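Local coordinates for protein aminodeoxyfutalosine deaminase (Deinococcus radiodurans, PDB 2IMR) that catalyses the zinc-dependent deamination of aminodeoxyfutalosine to futalosine in menaquinone biosynthesis, at residues 186-189 against 190-194. Numbering follows the deposited sequence.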
loop_
_atom_site.group_PDB
_atom_site.type_symbol
_atom_site.label_atom_id
_atom_site.label_comp_id
_atom_site.label_asym_id
_atom_site.label_seq_id
_atom_site.Cartn_x
_atom_site.Cartn_y
_atom_site.Cartn_z
ATOM N N GLU A 186 8.775 -25.608 8.780
ATOM C CA GLU A 186 7.525 -25.799 9.497
ATOM C C GLU A 186 6.615 -24.579 9.439
ATOM O O GLU A 186 5.399 -24.721 9.348
ATOM C CB GLU A 186 7.797 -26.201 10.945
ATOM C CG GLU A 186 8.271 -27.646 11.092
ATOM C CD GLU A 186 7.293 -28.658 10.492
ATOM O OE1 GLU A 186 6.129 -28.740 10.959
ATOM O OE2 GLU A 186 7.687 -29.374 9.547
ATOM N N VAL A 187 7.187 -23.379 9.490
ATOM C CA VAL A 187 6.353 -22.183 9.418
ATOM C C VAL A 187 5.704 -22.120 8.039
ATOM O O VAL A 187 4.517 -21.808 7.917
ATOM C CB VAL A 187 7.170 -20.895 9.659
ATOM C CG1 VAL A 187 6.313 -19.668 9.355
ATOM C CG2 VAL A 187 7.639 -20.851 11.108
ATOM N N PHE A 188 6.483 -22.421 7.003
ATOM C CA PHE A 188 5.960 -22.406 5.638
ATOM C C PHE A 188 4.808 -23.403 5.481
ATOM O O PHE A 188 3.761 -23.077 4.920
ATOM C CB PHE A 188 7.069 -22.741 4.632
ATOM C CG PHE A 188 6.567 -22.927 3.232
ATOM C CD1 PHE A 188 6.039 -21.854 2.520
ATOM C CD2 PHE A 188 6.561 -24.188 2.644
ATOM C CE1 PHE A 188 5.508 -22.033 1.248
ATOM C CE2 PHE A 188 6.032 -24.380 1.368
ATOM C CZ PHE A 188 5.503 -23.301 0.668
ATOM N N ALA A 189 5.005 -24.616 5.987
ATOM C CA ALA A 189 3.982 -25.656 5.910
ATOM C C ALA A 189 2.688 -25.220 6.600
ATOM O O ALA A 189 1.589 -25.463 6.090
ATOM C CB ALA A 189 4.505 -26.941 6.538
ATOM N N ALA A 190 2.820 -24.576 7.760
ATOM C CA ALA A 190 1.656 -24.107 8.510
ATOM C C ALA A 190 0.941 -22.999 7.736
ATOM O O ALA A 190 -0.292 -22.945 7.697
ATOM C CB ALA A 190 2.090 -23.595 9.883
ATOM N N ALA A 191 1.725 -22.114 7.125
ATOM C CA ALA A 191 1.174 -21.017 6.342
ATOM C C ALA A 191 0.482 -21.557 5.093
ATOM O O ALA A 191 -0.619 -21.129 4.746
ATOM C CB ALA A 191 2.281 -20.048 5.947
ATOM N N ARG A 192 1.131 -22.503 4.421
ATOM C CA ARG A 192 0.567 -23.095 3.213
ATOM C C ARG A 192 -0.793 -23.726 3.486
ATOM O O ARG A 192 -1.724 -23.560 2.703
ATOM C CB ARG A 192 1.516 -24.150 2.635
ATOM C CG ARG A 192 1.006 -24.794 1.349
ATOM C CD ARG A 192 2.024 -25.773 0.781
ATOM N NE ARG A 192 2.390 -26.785 1.767
ATOM C CZ ARG A 192 3.373 -27.668 1.611
ATOM N NH1 ARG A 192 4.101 -27.672 0.498
ATOM N NH2 ARG A 192 3.632 -28.546 2.574
ATOM N N THR A 193 -0.906 -24.452 4.595
ATOM C CA THR A 193 -2.167 -25.095 4.945
ATOM C C THR A 193 -3.298 -24.067 5.017
ATOM O O THR A 193 -4.354 -24.260 4.417
ATOM C CB THR A 193 -2.061 -25.842 6.294
ATOM O OG1 THR A 193 -1.073 -26.875 6.183
ATOM C CG2 THR A 193 -3.398 -26.471 6.667
ATOM N N HIS A 194 -3.077 -22.981 5.755
ATOM C CA HIS A 194 -4.081 -21.923 5.876
ATOM C C HIS A 194 -4.423 -21.354 4.498
ATOM O O HIS A 194 -5.597 -21.181 4.151
ATOM C CB HIS A 194 -3.558 -20.784 6.759
ATOM C CG HIS A 194 -3.654 -21.054 8.228
ATOM N ND1 HIS A 194 -4.853 -21.049 8.909
ATOM C CD2 HIS A 194 -2.699 -21.315 9.152
ATOM C CE1 HIS A 194 -4.632 -21.294 10.188
ATOM N NE2 HIS A 194 -3.333 -21.459 10.362
#
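Phe188 and Arg192 lie one turn apart on the same helix, and their side chains meet along its flank. In both, CG stands anti to the backbone N (chi1 172° in Phe188), and both side chains leave the helix on the same flank, where they cross at an angle. The arginine chain, bent at chi3, runs back toward the N-terminal end of the helix. It passes CE2 of the Phe188 ring, with NH1 3.9 Å from that atom. CE2 lies over one face of the guanidinium. The two planes are 58° apart, so the groups are not stacked flat. CB of Ala189 also approaches the guanidinium, 4.4 Å from NH2.

The backbone bonds are those of a regular alpha helix, each from residue i+4 to residue i. Ala190 N donates to Glu186 O at 3.0 Å, and Ala191 N to Val187 O at 2.9 Å. Arg192 N reaches Phe188 O at 2.7 Å, the shortest of the four. Thr193 N binds Ala189 O at 3.1 Å. The Thr193 hydroxyl sits beside its own backbone N, opposite the carbonyl carbon (chi1 -62°), which puts OG1 3.0 Å from Ala189 O. That carbonyl oxygen thus has both the backbone N and the hydroxyl oxygen of Thr193 close by.

The helix, 184-199, is the crossover of a beta-alpha-beta unit between strands 170-176 and 206-212, two parallel neighbours in the TIM-barrel-like amidohydrolase fold. Val187 and Phe188 pack on Leu222 of helix 220-233, and Phe188 also touches Leu225. The ring of Phe188 meets Tyr229 edge-to-face, and Arg192 touches that tyrosine too, so this pair borders the seam between the two helices.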